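PDB 3ATR: digeranylgeranylglycerophospholipid reductase from Sulfolobus acidocaldarius, which reduces the double bonds of the geranylgeranyl chains of archaeal membrane lipid precursors, using a bound FAD, to give saturated archaeols. Local coordinates for residues 271-276 / 290-295; 295-300 / 349-354; 384-389 / 415-420. One frame throughout, in Å; residues are numbered along the deposited sequence. Where two conformers were deposited one is given.

Interaction 1 (271-276 / 290-295); sequences PTRRPL and SGFTVN. With PPV (pyrophosphate), chain D.
Phe292 pushes its ring into a pocket lined by Pro271, Arg273 and Leu276, joining the loop that leaves strand 261-271, at the edge of the eight-stranded sheet, to the loop after strand 284-286 of the Rossmann-type FAD-binding sheet. This second loop runs toward helix 302-322, just past Asp289, which binds FAD. CB of Pro271 lies 3.8 Å from CD1 of Phe292, and CD2 of Leu276 reaches CE2 of the same ring at 3.5 Å, the leucine crossing the phenylalanine at about a right angle. Next to them, CB of Val294 rests 3.2 Å from Pro271 O. CD2 of Phe292 sits over the centre of one face of the Arg273 guanidinium, but the two planes are inclined by 47°, so the groups do not stack flat. With its chain bent at chi3 (-83°), Arg273 turns NE back to the carbonyl O of Arg274 at 2.8 Å, while NH2 bonds to Pro275 O; these bonds, with a salt bridge from NH1 to Glu176, fix the plane of the guanidinium. Its opposite face carries the guanidinium of Arg274, and the closeness of the two charges is probably eased by Glu176 and by Asp349, the ion partner of Arg274. Beyond the ring, Leu276 N donates an almost straight bond (174°) to Gly291 O. At the other end, a water accepts from Arg273 N and lies 3.0 Å from Val294 O, to which it can donate.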
loop_
_atom_site.group_PDB
_atom_site.type_symbol
_atom_site.label_atom_id
_atom_site.label_comp_id
_atom_site.label_asym_id
_atom_site.label_seq_id
_atom_site.Cartn_x
_atom_site.Cartn_y
_atom_site.Cartn_z
ATOM N N PRO A 271 -0.858 2.016 -6.187
ATOM C CA PRO A 271 -2.163 1.336 -6.371
ATOM C C PRO A 271 -3.150 1.708 -5.261
ATOM O O PRO A 271 -2.736 1.933 -4.120
ATOM C CB PRO A 271 -1.827 -0.161 -6.265
ATOM C CG PRO A 271 -0.367 -0.265 -5.996
ATOM C CD PRO A 271 0.230 1.124 -5.772
ATOM N N THR A 272 -4.432 1.800 -5.563
ATOM C CA THR A 272 -5.433 2.196 -4.545
ATOM C C THR A 272 -6.664 1.298 -4.694
ATOM O O THR A 272 -7.728 1.768 -5.081
ATOM C CB THR A 272 -5.811 3.721 -4.622
ATOM O OG1 THR A 272 -6.372 4.006 -5.912
ATOM C CG2 THR A 272 -4.570 4.644 -4.408
ATOM N N ARG A 273 -6.508 0.003 -4.427
ATOM C CA ARG A 273 -7.625 -0.903 -4.662
ATOM C C ARG A 273 -7.518 -2.161 -3.808
ATOM O O ARG A 273 -6.562 -2.348 -3.046
ATOM C CB ARG A 273 -7.685 -1.271 -6.152
ATOM C CG ARG A 273 -6.318 -1.815 -6.725
ATOM C CD ARG A 273 -6.664 -2.741 -7.946
ATOM N NE ARG A 273 -7.014 -4.088 -7.517
ATOM C CZ ARG A 273 -7.141 -5.131 -8.328
ATOM N NH1 ARG A 273 -7.074 -4.981 -9.665
ATOM N NH2 ARG A 273 -7.360 -6.329 -7.812
ATOM N N ARG A 274 -8.523 -3.018 -3.959
ATOM C CA ARG A 274 -8.485 -4.365 -3.351
ATOM C C ARG A 274 -7.164 -5.068 -3.789
ATOM O O ARG A 274 -6.565 -4.747 -4.838
ATOM C CB ARG A 274 -9.753 -5.115 -3.775
ATOM C CG ARG A 274 -9.850 -5.364 -5.248
ATOM C CD ARG A 274 -11.326 -5.452 -5.757
ATOM N NE ARG A 274 -11.312 -5.521 -7.227
ATOM C CZ ARG A 274 -11.021 -4.492 -8.051
ATOM N NH1 ARG A 274 -10.722 -3.266 -7.601
ATOM N NH2 ARG A 274 -10.988 -4.698 -9.363
ATOM N N PRO A 275 -6.679 -6.044 -3.002
ATOM C CA PRO A 275 -5.446 -6.653 -3.504
ATOM C C PRO A 275 -5.640 -7.522 -4.794
ATOM O O PRO A 275 -6.752 -7.770 -5.222
ATOM C CB PRO A 275 -5.007 -7.558 -2.335
ATOM C CG PRO A 275 -6.278 -7.808 -1.517
ATOM C CD PRO A 275 -7.180 -6.630 -1.728
ATOM N N LEU A 276 -4.556 -7.988 -5.380
ATOM C CA LEU A 276 -4.656 -9.011 -6.454
ATOM C C LEU A 276 -5.656 -10.090 -6.084
ATOM O O LEU A 276 -5.637 -10.583 -4.925
ATOM C CB LEU A 276 -3.301 -9.678 -6.664
ATOM C CG LEU A 276 -2.173 -9.174 -7.552
ATOM C CD1 LEU A 276 -1.133 -10.260 -7.731
ATOM C CD2 LEU A 276 -2.691 -8.702 -8.910
ATOM N N SER A 290 3.359 -4.493 -5.796
ATOM C CA SER A 290 3.145 -5.357 -6.966
ATOM C C SER A 290 1.858 -6.191 -6.843
ATOM O O SER A 290 1.228 -6.539 -7.856
ATOM C CB SER A 290 4.355 -6.285 -7.176
ATOM O OG SER A 290 4.154 -7.092 -8.331
ATOM N N GLY A 291 1.468 -6.506 -5.604
ATOM C CA GLY A 291 0.221 -7.224 -5.378
ATOM C C GLY A 291 -0.900 -6.298 -4.911
ATOM O O GLY A 291 -1.891 -6.802 -4.395
ATOM N N PHE A 292 -0.725 -4.959 -5.073
ATOM C CA PHE A 292 -1.718 -3.961 -4.723
ATOM C C PHE A 292 -2.099 -3.969 -3.231
ATOM O O PHE A 292 -3.305 -3.938 -2.907
ATOM C CB PHE A 292 -3.018 -4.150 -5.553
ATOM C CG PHE A 292 -2.780 -4.327 -7.048
ATOM C CD1 PHE A 292 -1.697 -3.729 -7.704
ATOM C CD2 PHE A 292 -3.678 -5.075 -7.804
ATOM C CE1 PHE A 292 -1.534 -3.907 -9.122
ATOM C CE2 PHE A 292 -3.509 -5.263 -9.182
ATOM C CZ PHE A 292 -2.462 -4.699 -9.831
ATOM N N THR A 293 -1.106 -4.076 -2.359
ATOM C CA THR A 293 -1.394 -4.181 -0.906
ATOM C C THR A 293 -1.784 -2.816 -0.199
ATOM O O THR A 293 -2.126 -2.769 0.984
ATOM C CB THR A 293 -0.315 -5.018 -0.182
ATOM O OG1 THR A 293 0.979 -4.423 -0.376
ATOM C CG2 THR A 293 -0.294 -6.446 -0.731
ATOM N N VAL A 294 -1.851 -1.730 -0.921
ATOM C CA VAL A 294 -1.944 -0.384 -0.321
ATOM C C VAL A 294 -3.392 -0.103 0.159
ATOM O O VAL A 294 -4.384 -0.486 -0.533
ATOM C CB VAL A 294 -1.628 0.634 -1.431
ATOM C CG1 VAL A 294 -1.751 2.026 -0.954
ATOM C CG2 VAL A 294 -0.210 0.442 -1.972
ATOM N N ASN A 295 -3.510 0.644 1.265
ATOM C CA ASN A 295 -4.803 1.091 1.731
ATOM C C ASN A 295 -5.457 1.989 0.660
ATOM O O ASN A 295 -4.843 2.998 0.249
ATOM C CB ASN A 295 -4.573 1.948 2.996
ATOM C CG ASN A 295 -5.857 2.306 3.655
ATOM O OD1 ASN A 295 -6.684 3.060 3.088
ATOM N ND2 ASN A 295 -6.093 1.725 4.825
HETATM O O11 PPV D . -5.275 2.041 7.770
HETATM P P1 PPV D . -4.024 1.250 8.040
HETATM O O21 PPV D . -4.166 0.181 9.092
HETATM O O31 PPV D . -3.205 0.839 6.843
HETATM O OPP PPV D . -3.029 2.314 8.707
HETATM P P2 PPV D . -3.304 2.964 10.148
HETATM O O12 PPV D . -3.087 1.826 11.131
HETATM O O22 PPV D . -2.248 4.038 10.165
HETATM O O32 PPV D . -4.722 3.488 10.085
HETATM O O HOH W 1 -3.919 -1.047 -3.456
#

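Interaction 2 (295-300 / 349-354). With PPV (pyrophosphate), chain D; FDA (dihydroflavine-adenine dinucleotide), chain B.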
loop_
_atom_site.group_PDB
_atom_site.type_symbol
_atom_site.label_atom_id
_atom_site.label_comp_id
_atom_site.label_asym_id
_atom_site.label_seq_id
_atom_site.Cartn_x
_atom_site.Cartn_y
_atom_site.Cartn_z
ATOM N N ASN A 295 -3.510 0.644 1.265
ATOM C CA ASN A 295 -4.803 1.091 1.731
ATOM C C ASN A 295 -5.457 1.989 0.660
ATOM O O ASN A 295 -4.843 2.998 0.249
ATOM C CB ASN A 295 -4.573 1.948 2.996
ATOM C CG ASN A 295 -5.857 2.306 3.655
ATOM O OD1 ASN A 295 -6.684 3.060 3.088
ATOM N ND2 ASN A 295 -6.093 1.725 4.825
ATOM N N PRO A 296 -6.683 1.636 0.189
ATOM C CA PRO A 296 -7.246 2.377 -0.936
ATOM C C PRO A 296 -7.708 3.795 -0.548
ATOM O O PRO A 296 -7.871 4.637 -1.432
ATOM C CB PRO A 296 -8.471 1.523 -1.337
ATOM C CG PRO A 296 -8.119 0.128 -0.906
ATOM C CD PRO A 296 -7.450 0.395 0.452
ATOM N N VAL A 297 -7.940 4.026 0.722
ATOM C CA VAL A 297 -8.424 5.372 1.137
ATOM C C VAL A 297 -7.275 6.354 1.325
ATOM O O VAL A 297 -7.239 7.416 0.656
ATOM C CB VAL A 297 -9.335 5.299 2.332
ATOM C CG1 VAL A 297 -9.582 6.746 2.961
ATOM C CG2 VAL A 297 -10.668 4.712 1.846
ATOM N N HIS A 298 -6.306 5.977 2.166
ATOM C CA HIS A 298 -5.217 6.907 2.476
ATOM C C HIS A 298 -3.864 6.634 1.761
ATOM O O HIS A 298 -2.917 7.401 1.935
ATOM C CB HIS A 298 -5.033 7.067 3.993
ATOM C CG HIS A 298 -4.686 5.812 4.734
ATOM N ND1 HIS A 298 -3.621 4.998 4.382
ATOM C CD2 HIS A 298 -5.241 5.242 5.838
ATOM C CE1 HIS A 298 -3.516 4.005 5.247
ATOM N NE2 HIS A 298 -4.493 4.125 6.141
ATOM N N GLY A 299 -3.759 5.549 0.999
ATOM C CA GLY A 299 -2.603 5.331 0.158
ATOM C C GLY A 299 -1.400 4.791 0.947
ATOM O O GLY A 299 -0.337 4.676 0.403
ATOM N N GLY A 300 -1.582 4.492 2.229
ATOM C CA GLY A 300 -0.524 3.891 3.065
ATOM C C GLY A 300 -0.293 2.441 2.662
ATOM O O GLY A 300 -1.209 1.612 2.715
ATOM N N ASP A 349 -11.847 -0.007 -0.747
ATOM C CA ASP A 349 -11.925 0.193 -2.197
ATOM C C ASP A 349 -13.312 0.736 -2.560
ATOM O O ASP A 349 -13.428 1.718 -3.331
ATOM C CB ASP A 349 -11.599 -1.154 -2.912
ATOM C CG ASP A 349 -11.295 -0.997 -4.416
ATOM O OD1 ASP A 349 -11.417 0.112 -4.957
ATOM O OD2 ASP A 349 -10.899 -1.999 -5.065
ATOM N N ILE A 350 -14.353 0.147 -1.962
ATOM C CA ILE A 350 -15.697 0.689 -2.137
ATOM C C ILE A 350 -15.802 2.060 -1.505
ATOM O O ILE A 350 -16.265 3.012 -2.158
ATOM C CB ILE A 350 -16.782 -0.289 -1.622
ATOM C CG1 ILE A 350 -16.845 -1.454 -2.622
ATOM C CG2 ILE A 350 -18.143 0.463 -1.407
ATOM C CD1 ILE A 350 -17.967 -2.466 -2.412
ATOM N N PHE A 351 -15.309 2.211 -0.279
ATOM C CA PHE A 351 -15.437 3.514 0.347
ATOM C C PHE A 351 -14.724 4.627 -0.449
ATOM O O PHE A 351 -15.254 5.729 -0.575
ATOM C CB PHE A 351 -14.967 3.478 1.785
ATOM C CG PHE A 351 -15.328 4.689 2.602
ATOM C CD1 PHE A 351 -16.623 5.189 2.606
ATOM C CD2 PHE A 351 -14.382 5.245 3.463
ATOM C CE1 PHE A 351 -16.950 6.282 3.385
ATOM C CE2 PHE A 351 -14.713 6.348 4.274
ATOM C CZ PHE A 351 -15.995 6.860 4.224
ATOM N N ARG A 352 -13.541 4.322 -0.995
ATOM C CA ARG A 352 -12.738 5.290 -1.757
ATOM C C ARG A 352 -13.503 5.743 -2.986
ATOM O O ARG A 352 -13.498 6.931 -3.333
ATOM C CB ARG A 352 -11.388 4.672 -2.189
ATOM C CG ARG A 352 -10.948 5.296 -3.518
ATOM C CD ARG A 352 -10.038 4.476 -4.215
ATOM N NE ARG A 352 -10.500 3.331 -4.997
ATOM C CZ ARG A 352 -10.379 3.224 -6.318
ATOM N NH1 ARG A 352 -10.013 4.281 -7.050
ATOM N NH2 ARG A 352 -10.619 2.062 -6.899
ATOM N N ARG A 353 -14.232 4.831 -3.616
ATOM C CA ARG A 353 -14.956 5.196 -4.835
ATOM C C ARG A 353 -16.001 6.272 -4.537
ATOM O O ARG A 353 -16.217 7.198 -5.358
ATOM C CB ARG A 353 -15.589 3.969 -5.450
ATOM C CG ARG A 353 -14.535 3.026 -6.071
ATOM C CD ARG A 353 -15.064 1.625 -6.253
ATOM N NE ARG A 353 -13.934 0.743 -6.504
ATOM C CZ ARG A 353 -13.763 0.015 -7.603
ATOM N NH1 ARG A 353 -14.717 -0.029 -8.532
ATOM N NH2 ARG A 353 -12.652 -0.730 -7.724
ATOM N N PHE A 354 -16.660 6.112 -3.387
ATOM C CA PHE A 354 -17.651 7.080 -2.900
ATOM C C PHE A 354 -16.965 8.406 -2.534
ATOM O O PHE A 354 -17.366 9.483 -3.046
ATOM C CB PHE A 354 -18.363 6.438 -1.712
ATOM C CG PHE A 354 -19.222 7.378 -0.918
ATOM C CD1 PHE A 354 -20.430 7.827 -1.427
ATOM C CD2 PHE A 354 -18.778 7.839 0.333
ATOM C CE1 PHE A 354 -21.237 8.703 -0.680
ATOM C CE2 PHE A 354 -19.577 8.716 1.081
ATOM C CZ PHE A 354 -20.811 9.143 0.548
HETATM O O11 PPV D . -5.275 2.041 7.770
HETATM P P1 PPV D . -4.024 1.250 8.040
HETATM O O21 PPV D . -4.166 0.181 9.092
HETATM O O31 PPV D . -3.205 0.839 6.843
HETATM O OPP PPV D . -3.029 2.314 8.707
HETATM P P2 PPV D . -3.304 2.964 10.148
HETATM O O12 PPV D . -3.087 1.826 11.131
HETATM O O22 PPV D . -2.248 4.038 10.165
HETATM O O32 PPV D . -4.722 3.488 10.085
HETATM P PA FDA B . 9.086 -0.747 -3.317
HETATM O O1A FDA B . 8.788 0.007 -4.583
HETATM O O2A FDA B . 9.510 0.040 -2.104
HETATM O O5B FDA B . 10.304 -1.735 -3.534
HETATM C C5B FDA B . 10.376 -2.552 -4.758
HETATM C C4B FDA B . 11.842 -2.891 -5.014
HETATM O O4B FDA B . 11.942 -3.782 -6.127
HETATM C C3B FDA B . 12.681 -1.661 -5.363
HETATM O O3B FDA B . 13.701 -1.480 -4.361
HETATM C C2B FDA B . 13.212 -1.963 -6.756
HETATM O O2B FDA B . 14.565 -1.586 -6.981
HETATM C C1B FDA B . 13.137 -3.476 -6.862
HETATM N N9A FDA B . 12.871 -4.017 -8.207
HETATM C C8A FDA B . 11.808 -3.744 -9.013
HETATM N N7A FDA B . 11.878 -4.560 -10.106
HETATM C C5A FDA B . 12.958 -5.388 -9.915
HETATM C C6A FDA B . 13.527 -6.407 -10.664
HETATM N N6A FDA B . 12.994 -6.769 -11.872
HETATM N N1A FDA B . 14.653 -7.016 -10.179
HETATM C C2A FDA B . 15.225 -6.675 -8.985
HETATM N N3A FDA B . 14.663 -5.675 -8.238
HETATM C C4A FDA B . 13.565 -5.032 -8.716
HETATM N N1 FDA B . 2.897 4.359 2.319
HETATM C C2 FDA B . 3.045 4.559 3.635
HETATM O O2 FDA B . 2.990 3.539 4.344
HETATM N N3 FDA B . 3.235 5.815 4.179
HETATM C C4 FDA B . 3.304 6.926 3.419
HETATM O O4 FDA B . 3.477 8.041 3.926
HETATM C C4X FDA B . 3.124 6.808 1.971
HETATM N N5 FDA B . 3.144 7.892 1.150
HETATM C C5X FDA B . 3.449 7.651 -0.158
HETATM C C6 FDA B . 3.820 8.756 -0.939
HETATM C C7 FDA B . 4.179 8.572 -2.286
HETATM C C7M FDA B . 4.657 9.793 -3.096
HETATM C C8 FDA B . 4.105 7.310 -2.822
HETATM C C8M FDA B . 4.512 7.056 -4.280
HETATM C C9 FDA B . 3.710 6.165 -2.061
HETATM C C9A FDA B . 3.380 6.344 -0.689
HETATM N N10 FDA B . 2.951 5.228 0.118
HETATM C C10 FDA B . 2.964 5.422 1.478
HETATM C "C1'" FDA B . 3.107 3.850 -0.410
HETATM C "C2'" FDA B . 4.427 3.135 -0.032
HETATM O "O2'" FDA B . 5.549 3.963 -0.343
HETATM C "C3'" FDA B . 4.530 1.828 -0.825
HETATM O "O3'" FDA B . 3.231 1.203 -0.775
HETATM C "C4'" FDA B . 5.544 0.834 -0.276
HETATM O "O4'" FDA B . 6.808 1.496 -0.110
HETATM C "C5'" FDA B . 5.713 -0.282 -1.320
HETATM O "O5'" FDA B . 6.680 -1.226 -0.810
HETATM P P FDA B . 7.194 -2.372 -1.790
HETATM O O1P FDA B . 8.298 -3.128 -1.057
HETATM O O2P FDA B . 5.974 -3.101 -2.291
HETATM O O3P FDA B . 7.754 -1.612 -3.124
#
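Pro296 and Val297 bring the 295-300 loop against helix 332-355, their CA atoms lying 5.3 Å from that of Asp349 and 5.2 Å from that of Arg352, and no hydrogen bond crosses between the segments. The loop is closed on itself by backbone bonds from Asn295 N to Gly300 O and from Gly299 N to Asn295 O. CG of Pro296 rests 3.7 Å from Asp349 N, and the aliphatic part of Arg352 runs past Pro296 O. CG2 of Val297 meets CD2 of Phe351 obliquely. On the helix, Asp349 OD1 takes Arg352 NH2 at 2.9 Å and both NE and NH2 of Arg353, which grips side-on from above the carboxylate plane; the second oxygen is held by Arg274. Inside the loop, Asn295 has CG anti to its own N (chi1 -172°), with OD1 turned to accept from the backbone N of Val297 and of His298, and its amide lies over one face of the His298 imidazole. With an alanine here, those two backbone amides would probably lose their acceptor, and the imidazole the group lying on its face. Two partners at the ring's edge, both in its plane, hold its rotation: Gly300 N at ND1 (3.0 Å) and pyrophosphate O11 at NE2 (2.8 Å). Shaped by the Asx turn at Asn295, the loop carries His298 of the phospholipid site, here occupied by pyrophosphate, and borders the flavin, Gly299 O lying 3.3 Å from its N10.

Interaction 3 (384-389 / 415-420)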
loop_
_atom_site.group_PDB
_atom_site.type_symbol
_atom_site.label_atom_id
_atom_site.label_comp_id
_atom_site.label_asym_id
_atom_site.label_seq_id
_atom_site.Cartn_x
_atom_site.Cartn_y
_atom_site.Cartn_z
ATOM N N GLY A 384 -11.833 -1.237 8.491
ATOM C CA GLY A 384 -12.551 -1.204 7.210
ATOM C C GLY A 384 -14.057 -1.158 7.373
ATOM O O GLY A 384 -14.797 -1.219 6.395
ATOM N N ASP A 385 -14.504 -1.029 8.621
ATOM C CA ASP A 385 -15.906 -1.158 8.981
ATOM C C ASP A 385 -16.564 0.205 9.085
ATOM O O ASP A 385 -16.162 1.024 9.896
ATOM C CB ASP A 385 -16.059 -1.872 10.336
ATOM C CG ASP A 385 -15.487 -3.277 10.340
ATOM O OD1 ASP A 385 -15.739 -4.031 9.368
ATOM O OD2 ASP A 385 -14.793 -3.633 11.328
ATOM N N LEU A 386 -17.563 0.449 8.260
ATOM C CA LEU A 386 -18.468 1.553 8.524
ATOM C C LEU A 386 -19.715 0.915 9.119
ATOM O O LEU A 386 -20.597 0.472 8.388
ATOM C CB LEU A 386 -18.765 2.353 7.239
ATOM C CG LEU A 386 -19.676 3.587 7.301
ATOM C CD1 LEU A 386 -19.280 4.568 8.418
ATOM C CD2 LEU A 386 -19.763 4.327 5.942
ATOM N N HIS A 387 -19.786 0.845 10.448
ATOM C CA HIS A 387 -20.921 0.184 11.085
ATOM C C HIS A 387 -22.232 0.730 10.571
ATOM O O HIS A 387 -22.355 1.929 10.274
ATOM C CB HIS A 387 -20.859 0.301 12.604
ATOM C CG HIS A 387 -19.692 -0.414 13.202
ATOM N ND1 HIS A 387 -19.357 -1.707 12.854
ATOM C CD2 HIS A 387 -18.769 -0.015 14.108
ATOM C CE1 HIS A 387 -18.283 -2.078 13.530
ATOM N NE2 HIS A 387 -17.905 -1.069 14.295
ATOM N N LEU A 388 -23.210 -0.155 10.433
ATOM C CA LEU A 388 -24.499 0.300 9.927
ATOM C C LEU A 388 -25.136 1.335 10.864
ATOM O O LEU A 388 -25.740 2.281 10.388
ATOM C CB LEU A 388 -25.449 -0.868 9.617
ATOM C CG LEU A 388 -25.024 -1.891 8.538
ATOM C CD1 LEU A 388 -26.181 -2.835 8.186
ATOM C CD2 LEU A 388 -24.465 -1.232 7.252
ATOM N N SER A 389 -24.945 1.194 12.175
ATOM C CA SER A 389 -25.493 2.184 13.127
ATOM C C SER A 389 -24.850 3.558 12.983
ATOM O O SER A 389 -25.514 4.598 13.188
ATOM C CB SER A 389 -25.379 1.704 14.587
ATOM O OG SER A 389 -24.031 1.397 14.922
ATOM N N GLU A 415 -23.636 -0.425 3.267
ATOM C CA GLU A 415 -24.147 -1.772 2.954
ATOM C C GLU A 415 -23.267 -2.530 1.948
ATOM O O GLU A 415 -23.033 -3.741 2.112
ATOM C CB GLU A 415 -25.591 -1.725 2.454
ATOM C CG GLU A 415 -26.610 -1.310 3.537
ATOM C CD GLU A 415 -28.019 -1.087 2.991
ATOM O OE1 GLU A 415 -28.148 -0.665 1.817
ATOM O OE2 GLU A 415 -29.003 -1.289 3.744
ATOM N N SER A 416 -22.806 -1.824 0.910
ATOM C CA SER A 416 -21.882 -2.394 -0.097
ATOM C C SER A 416 -20.527 -2.731 0.525
ATOM O O SER A 416 -19.941 -3.793 0.234
ATOM C CB SER A 416 -21.738 -1.439 -1.306
ATOM O OG SER A 416 -22.929 -1.446 -2.101
ATOM N N MET A 417 -20.030 -1.856 1.402
ATOM C CA MET A 417 -18.806 -2.163 2.154
ATOM C C MET A 417 -18.950 -3.439 2.975
ATOM O O MET A 417 -18.063 -4.318 2.943
ATOM C CB MET A 417 -18.417 -1.007 3.067
ATOM C CG MET A 417 -17.950 0.179 2.245
ATOM S SD MET A 417 -17.814 1.652 3.243
ATOM C CE MET A 417 -16.455 1.201 4.295
ATOM N N LYS A 418 -20.064 -3.569 3.687
ATOM C CA LYS A 418 -20.279 -4.744 4.538
ATOM C C LYS A 418 -20.352 -6.000 3.685
ATOM O O LYS A 418 -19.831 -7.071 4.066
ATOM C CB LYS A 418 -21.566 -4.580 5.349
ATOM C CG LYS A 418 -21.782 -5.655 6.360
ATOM C CD LYS A 418 -22.895 -5.181 7.305
ATOM C CE LYS A 418 -23.101 -6.173 8.444
ATOM N NZ LYS A 418 -23.828 -7.392 7.990
ATOM N N LYS A 419 -21.013 -5.886 2.536
ATOM C CA LYS A 419 -21.172 -6.997 1.611
ATOM C C LYS A 419 -19.827 -7.478 1.064
ATOM O O LYS A 419 -19.538 -8.705 1.024
ATOM C CB LYS A 419 -22.021 -6.571 0.430
ATOM C CG LYS A 419 -22.387 -7.763 -0.455
ATOM C CD LYS A 419 -23.506 -7.438 -1.470
ATOM C CE LYS A 419 -23.772 -8.678 -2.356
ATOM N NZ LYS A 419 -24.963 -8.504 -3.238
ATOM N N ILE A 420 -19.005 -6.528 0.626
ATOM C CA ILE A 420 -17.733 -6.938 0.026
ATOM C C ILE A 420 -16.824 -7.525 1.106
ATOM O O ILE A 420 -16.079 -8.511 0.854
ATOM C CB ILE A 420 -17.093 -5.824 -0.841
ATOM C CG1 ILE A 420 -16.118 -6.448 -1.851
ATOM C CG2 ILE A 420 -16.424 -4.743 0.019
ATOM C CD1 ILE A 420 -15.670 -5.475 -2.954
#
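The methyl CE of Met417 packs 3.6 Å from Gly384 O and 3.9 Å from CB of Leu386, where the link between helices 374-383 and 388-398 lies along helix 410-425. This inner half is buried, and a bend of the Met417 chain at chi3 (68°) brings the methyl there. Gly384 O is hydrogen-bonded to Ser347 OG; the methyl only packs against it. Met417 thus lies between the 384-386 link and Ile350 and Phe351 of helix 332-355, while Leu386 rests on Leu410 and Ala414 of helix 410-425. Gly384 leaves the preceding helix with positive phi (85°), a backbone conformation most easily adopted by a residue without a side chain. The outer half is looser and lies toward solvent. Leu388, in the first turn of its helix, places CG 4.1 Å from CD of Lys418, the two side chains crossing at about a right angle, and CD2 stands 4.1 Å from Glu415 N. Only van der Waals contacts are made here: the Lys418 chain turns at chi4 and its ammonium pairs with Glu422 on its own helix. No hydrogen bond joins the two segments. The short link between consecutive helices, with His387 at the N-cap of the second, packs on helix 410-425 in the all-helical C-terminal part of the chain.

Overall arrangement
Interactions 1 and 2 adjoin one another and are mostly buried: they share Asn295, and Arg274 of 271-276 forms a salt bridge with Asp349 of 349-354. Interaction 1 joins two loops near the centre of the chain, combining a backbone bond, a water and an aromatic ring set obliquely against an arginine. Interaction 2 carries the next part of the same loop onto helix 332-355, with ion pairs on the helix side and ligand-binding groups on the other. Interaction 3 is the most peripheral, its centre about 21 Å from the centre of the chain, and is almost wholly apolar across its segments. It meets interaction 2 where Ile350 and Phe351 pack on Met417, but does not touch interaction 1.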